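Local coordinates for Asp/Glu-specific dipeptidyl-peptidase (Flavobacterium psychrophilum, PDB 5JXF), which removes dipeptides from the N-terminus of oligopeptides as a serine peptidase of family S46 with strict specificity for Asp or Glu at the P1 position, at residues A[121-126]-A[712-717]; A[210-215]-A[240-245]. All blocks are in the same frame, centred on the assembly; numbering follows the deposited sequence.

Interaction 1: A[121-126]-A[712-717]; sequences GFWAMK and KFAGAK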
loop_
_atom_site.group_PDB
_atom_site.type_symbol
_atom_site.label_atom_id
_atom_site.label_comp_id
_atom_site.label_asym_id
_atom_site.label_seq_id
_atom_site.Cartn_x
_atom_site.Cartn_y
_atom_site.Cartn_z
ATOM N N GLY A 121 -28.136 7.512 -3.203
ATOM C CA GLY A 121 -28.732 6.943 -2.021
ATOM C C GLY A 121 -30.239 7.086 -2.103
ATOM O O GLY A 121 -30.785 7.523 -3.124
ATOM N N PHE A 122 -30.917 6.712 -1.023
ATOM C CA PHE A 122 -32.371 6.734 -0.996
ATOM C C PHE A 122 -32.846 6.743 0.445
ATOM O O PHE A 122 -32.269 6.060 1.291
ATOM C CB PHE A 122 -32.952 5.526 -1.749
ATOM C CG PHE A 122 -34.394 5.257 -1.434
ATOM C CD1 PHE A 122 -34.742 4.396 -0.410
ATOM C CD2 PHE A 122 -35.397 5.891 -2.139
ATOM C CE1 PHE A 122 -36.060 4.169 -0.106
ATOM C CE2 PHE A 122 -36.713 5.658 -1.840
ATOM C CZ PHE A 122 -37.047 4.799 -0.825
ATOM N N TRP A 123 -33.900 7.512 0.725
ATOM C CA TRP A 123 -34.394 7.663 2.092
ATOM C C TRP A 123 -35.905 7.880 2.173
ATOM O O TRP A 123 -36.411 8.953 1.848
ATOM C CB TRP A 123 -33.664 8.810 2.784
ATOM C CG TRP A 123 -32.208 8.528 2.880
ATOM C CD1 TRP A 123 -31.241 8.936 2.014
ATOM C CD2 TRP A 123 -31.556 7.705 3.854
ATOM N NE1 TRP A 123 -30.028 8.441 2.398
ATOM C CE2 TRP A 123 -30.186 7.688 3.530
ATOM C CE3 TRP A 123 -31.993 6.994 4.977
ATOM C CZ2 TRP A 123 -29.246 7.001 4.290
ATOM C CZ3 TRP A 123 -31.065 6.304 5.728
ATOM C CH2 TRP A 123 -29.703 6.308 5.378
ATOM N N ALA A 124 -36.609 6.838 2.612
ATOM C CA ALA A 124 -38.049 6.894 2.812
ATOM C C ALA A 124 -38.390 7.805 3.973
ATOM O O ALA A 124 -38.188 7.441 5.127
ATOM C CB ALA A 124 -38.605 5.495 3.055
ATOM N N MET A 125 -38.906 8.989 3.663
ATOM C CA MET A 125 -39.197 10.001 4.680
ATOM C C MET A 125 -40.418 9.655 5.531
ATOM O O MET A 125 -40.613 10.201 6.612
ATOM C CB MET A 125 -39.384 11.367 4.019
ATOM C CG MET A 125 -38.073 11.985 3.549
ATOM S SD MET A 125 -36.875 11.933 4.893
ATOM C CE MET A 125 -35.354 12.378 4.054
ATOM N N LYS A 126 -41.238 8.748 5.026
ATOM C CA LYS A 126 -42.329 8.188 5.800
ATOM C C LYS A 126 -42.641 6.792 5.254
ATOM O O LYS A 126 -42.295 6.465 4.116
ATOM C CB LYS A 126 -43.546 9.124 5.777
ATOM C CG LYS A 126 -44.213 9.323 4.427
ATOM C CD LYS A 126 -45.189 10.499 4.502
ATOM C CE LYS A 126 -46.235 10.453 3.396
ATOM N NZ LYS A 126 -46.579 9.051 3.003
ATOM N N LYS A 712 -27.076 13.061 10.331
ATOM C CA LYS A 712 -26.480 14.334 9.914
ATOM C C LYS A 712 -26.426 14.463 8.401
ATOM O O LYS A 712 -26.591 15.554 7.865
ATOM C CB LYS A 712 -25.077 14.492 10.496
ATOM C CG LYS A 712 -25.074 14.824 11.977
ATOM C CD LYS A 712 -25.489 16.289 12.207
ATOM C CE LYS A 712 -25.380 16.650 13.673
ATOM N NZ LYS A 712 -26.028 15.591 14.499
ATOM N N PHE A 713 -26.218 13.341 7.712
ATOM C CA PHE A 713 -26.030 13.385 6.273
ATOM C C PHE A 713 -27.371 13.354 5.539
ATOM O O PHE A 713 -27.634 14.205 4.686
ATOM C CB PHE A 713 -25.127 12.231 5.816
ATOM C CG PHE A 713 -24.862 12.209 4.328
ATOM C CD1 PHE A 713 -23.880 13.003 3.771
ATOM C CD2 PHE A 713 -25.603 11.380 3.487
ATOM C CE1 PHE A 713 -23.635 12.985 2.400
ATOM C CE2 PHE A 713 -25.378 11.356 2.119
ATOM C CZ PHE A 713 -24.383 12.151 1.570
ATOM N N ALA A 714 -28.223 12.387 5.867
ATOM C CA ALA A 714 -29.470 12.212 5.121
ATOM C C ALA A 714 -30.633 12.998 5.714
ATOM O O ALA A 714 -31.586 13.309 5.010
ATOM C CB ALA A 714 -29.834 10.710 5.020
ATOM N N GLY A 715 -30.560 13.313 7.002
ATOM C CA GLY A 715 -31.623 14.042 7.670
ATOM C C GLY A 715 -32.777 13.121 7.992
ATOM O O GLY A 715 -33.926 13.561 8.100
ATOM N N ALA A 716 -32.468 11.836 8.152
ATOM C CA ALA A 716 -33.494 10.827 8.408
ATOM C C ALA A 716 -33.595 10.505 9.886
ATOM O O ALA A 716 -33.696 9.340 10.256
ATOM C CB ALA A 716 -33.205 9.549 7.615
ATOM N N LYS A 717 -33.554 11.541 10.717
ATOM C CA LYS A 717 -33.688 11.406 12.169
ATOM C C LYS A 717 -34.901 10.562 12.602
ATOM O O LYS A 717 -34.868 9.915 13.651
ATOM C CB LYS A 717 -33.783 12.794 12.816
ATOM C CG LYS A 717 -33.489 12.821 14.315
ATOM C CD LYS A 717 -32.043 13.244 14.586
ATOM C CE LYS A 717 -31.703 13.258 16.075
ATOM N NZ LYS A 717 -30.492 12.445 16.375
#
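Ala714 sets its methyl group on one face of the Trp123 indole. Its CB lies 3.4 Å from the centroid of the five-membered ring and only 13° off the ring normal, a CH-pi contact, and Trp123 CE2 is the ring atom it comes nearest. Ala716 adds a second methyl that approaches the six-membered half obliquely, its CB 3.9 Å from Trp123 CE3. Met125 flanks this pair: its chain bends at chi2 (-50°), bringing CE to 4.0 Å from Ala714 O, a loose van der Waals contact with a backbone carbonyl. The contact is thus purely van der Waals, small and close to the surface.

Gly715 lies between the two alanines. It is the first residue after helix 703-713 to leave helical geometry, and its positive phi (78°) accompanies the turn in which both alanines point to the indole. Val710 and Leu719 also touch Trp123, while Ala124 O accepts a hydrogen bond from His718 NE2. Two small residues on either side of a positive-phi glycine therefore receive a tryptophan from the short edge strand 122-123, joining the C-terminal helices to the beta-sheet that includes 197-214 and 239-245 in this S46 peptidase.

Interaction 2: A[210-215]-A[240-245]; sequences RLVGAP and MFRVYA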
loop_
_atom_site.group_PDB
_atom_site.type_symbol
_atom_site.label_atom_id
_atom_site.label_comp_id
_atom_site.label_asym_id
_atom_site.label_seq_id
_atom_site.Cartn_x
_atom_site.Cartn_y
_atom_site.Cartn_z
ATOM N N ARG A 210 -39.402 -4.055 2.431
ATOM C CA ARG A 210 -39.296 -2.827 1.637
ATOM C C ARG A 210 -38.041 -2.020 1.986
ATOM O O ARG A 210 -37.603 -2.031 3.127
ATOM C CB ARG A 210 -40.536 -1.959 1.839
ATOM C CG ARG A 210 -41.832 -2.721 1.611
ATOM C CD ARG A 210 -43.056 -1.883 1.892
ATOM N NE ARG A 210 -44.234 -2.748 1.875
ATOM C CZ ARG A 210 -45.464 -2.362 2.185
ATOM N NH1 ARG A 210 -45.699 -1.113 2.534
ATOM N NH2 ARG A 210 -46.461 -3.236 2.145
ATOM N N LEU A 211 -37.478 -1.348 0.984
ATOM C CA LEU A 211 -36.284 -0.508 1.158
ATOM C C LEU A 211 -36.603 0.771 1.911
ATOM O O LEU A 211 -37.513 1.518 1.526
ATOM C CB LEU A 211 -35.665 -0.156 -0.198
ATOM C CG LEU A 211 -34.454 0.800 -0.186
ATOM C CD1 LEU A 211 -33.307 0.273 0.681
ATOM C CD2 LEU A 211 -33.970 1.076 -1.603
ATOM N N VAL A 212 -35.843 1.031 2.972
ATOM C CA VAL A 212 -36.085 2.196 3.831
ATOM C C VAL A 212 -35.007 3.274 3.683
ATOM O O VAL A 212 -35.319 4.460 3.603
ATOM C CB VAL A 212 -36.176 1.777 5.317
ATOM C CG1 VAL A 212 -36.144 2.987 6.249
ATOM C CG2 VAL A 212 -37.438 0.914 5.551
ATOM N N GLY A 213 -33.744 2.861 3.642
ATOM C CA GLY A 213 -32.654 3.810 3.533
ATOM C C GLY A 213 -31.360 3.229 2.987
ATOM O O GLY A 213 -31.010 2.073 3.258
ATOM N N ALA A 214 -30.651 4.031 2.199
ATOM C CA ALA A 214 -29.297 3.676 1.780
ATOM C C ALA A 214 -28.480 4.922 1.491
ATOM O O ALA A 214 -28.982 5.862 0.884
ATOM C CB ALA A 214 -29.323 2.781 0.560
ATOM N N PRO A 215 -27.207 4.913 1.910
ATOM C CA PRO A 215 -26.264 6.000 1.619
ATOM C C PRO A 215 -25.861 5.972 0.156
ATOM O O PRO A 215 -25.997 4.921 -0.484
ATOM C CB PRO A 215 -25.065 5.672 2.511
ATOM C CG PRO A 215 -25.071 4.150 2.543
ATOM C CD PRO A 215 -26.552 3.795 2.610
ATOM N N MET A 240 -30.922 0.039 4.979
ATOM C CA MET A 240 -32.010 -0.242 5.906
ATOM C C MET A 240 -33.258 -0.688 5.182
ATOM O O MET A 240 -33.629 -0.141 4.147
ATOM C CB MET A 240 -32.321 0.975 6.766
ATOM C CG MET A 240 -31.201 1.317 7.741
ATOM S SD MET A 240 -31.617 2.636 8.888
ATOM C CE MET A 240 -30.211 2.591 10.006
ATOM N N PHE A 241 -33.893 -1.704 5.746
ATOM C CA PHE A 241 -35.117 -2.254 5.185
ATOM C C PHE A 241 -36.151 -2.324 6.292
ATOM O O PHE A 241 -35.805 -2.120 7.460
ATOM C CB PHE A 241 -34.846 -3.634 4.588
ATOM C CG PHE A 241 -34.054 -3.596 3.304
ATOM C CD1 PHE A 241 -32.674 -3.430 3.323
ATOM C CD2 PHE A 241 -34.693 -3.709 2.074
ATOM C CE1 PHE A 241 -31.959 -3.397 2.147
ATOM C CE2 PHE A 241 -33.980 -3.682 0.894
ATOM C CZ PHE A 241 -32.614 -3.526 0.931
ATOM N N ARG A 242 -37.417 -2.590 5.951
ATOM C CA ARG A 242 -38.427 -2.778 6.991
ATOM C C ARG A 242 -39.266 -4.020 6.692
ATOM O O ARG A 242 -39.763 -4.174 5.586
ATOM C CB ARG A 242 -39.341 -1.562 7.134
ATOM C CG ARG A 242 -40.335 -1.723 8.294
ATOM C CD ARG A 242 -41.383 -0.643 8.329
ATOM N NE ARG A 242 -40.784 0.683 8.222
ATOM C CZ ARG A 242 -40.209 1.318 9.237
ATOM N NH1 ARG A 242 -40.149 0.737 10.432
ATOM N NH2 ARG A 242 -39.683 2.524 9.051
ATOM N N VAL A 243 -39.384 -4.909 7.669
ATOM C CA VAL A 243 -40.118 -6.149 7.469
ATOM C C VAL A 243 -41.613 -5.841 7.668
ATOM O O VAL A 243 -41.990 -5.151 8.605
ATOM C CB VAL A 243 -39.659 -7.251 8.440
ATOM C CG1 VAL A 243 -40.455 -8.566 8.202
ATOM C CG2 VAL A 243 -38.170 -7.496 8.322
ATOM N N TYR A 244 -42.452 -6.321 6.764
ATOM C CA TYR A 244 -43.896 -6.094 6.868
ATOM C C TYR A 244 -44.617 -7.415 7.076
ATOM O O TYR A 244 -44.136 -8.463 6.620
ATOM C CB TYR A 244 -44.422 -5.395 5.616
ATOM C CG TYR A 244 -44.223 -3.901 5.630
ATOM C CD1 TYR A 244 -42.967 -3.334 5.377
ATOM C CD2 TYR A 244 -45.290 -3.054 5.888
ATOM C CE1 TYR A 244 -42.799 -1.964 5.393
ATOM C CE2 TYR A 244 -45.132 -1.693 5.913
ATOM C CZ TYR A 244 -43.889 -1.147 5.664
ATOM O OH TYR A 244 -43.764 0.214 5.697
ATOM N N ALA A 245 -45.769 -7.372 7.746
ATOM C CA ALA A 245 -46.526 -8.590 8.053
ATOM C C ALA A 245 -48.033 -8.358 7.914
ATOM O O ALA A 245 -48.455 -7.213 7.808
ATOM C CB ALA A 245 -46.188 -9.068 9.450
#
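The guanidinium of Arg210 lies flat on one face of the Tyr244 ring, with CZ 3.7 Å from the ring centroid and the planes 12° apart, a stacked cation-pi pair. The arginine chain runs extended from CG to NE (chi2 177°), which carries CD across the same face before the guanidinium. Asp208 binds Arg210 NH2 in a salt bridge, and Tyr244 OH is hydrogen-bonded to Glu130, so both stacked groups have polar partners that hold them in place. Were Tyr244 replaced by an alanine, the Arg210 guanidinium would probably lose its aromatic support and be freer to turn about its salt bridge, and Glu130 would lose a hydroxyl partner.

The Phe241 ring takes Leu211 CD1 over one face, 4.1 Å from its centroid and offset toward the rim, and meets Phe81 edge-to-face. Val212 CG2 packs obliquely against Arg242, 3.5 Å from its CB; beyond, the Arg242 guanidinium forms salt bridges with Glu130 and Glu722, which would probably offset its buried charge.

The backbones run antiparallel. Arg210 and Arg242 form a hydrogen-bonded pair, Arg242 N lying 2.9 Å from Arg210 O. A classic beta bulge follows: Met240 O accepts from Val212 N at 2.8 Å and from Gly213 N at 3.0 Å, both reaching it from the same face of its carbonyl plane. Met240 N then returns a bond of 2.7 Å to Gly213 O.

Strand 239-245 continues the sheet through strand 95-98: Phe241 bonds through its backbone to Ile96 of that strand, and Val243 to Gly94 just before it. Strand 197-214 pairs on its other side with strand 122-123. Helix 100-109 covers Phe241 and Ala214 through Ala106 and Ile107.

In the fold
The two contacts lie with centres about 12 Å apart and share one antiparallel sheet. Along the chain the order is 121-126, 210-215, 240-245 and 712-717, so interaction 2 closes a short loop while interaction 1 brings together segments separated by most of the protein. Strand 122-123 adjoins strand 197-214 directly: Phe122 O and Ala214 N, 2.8 Å apart, probably hydrogen-bond, as do Ala124 N and Val212 O. Interaction 2 is thus the buried interior of the sheet and interaction 1 its outer margin, against which the C-terminal helices rest. Asp237 lies just before strand 239-245, and His101 follows the neighbouring strand 95-98; both probably form the charge relay with Ser662.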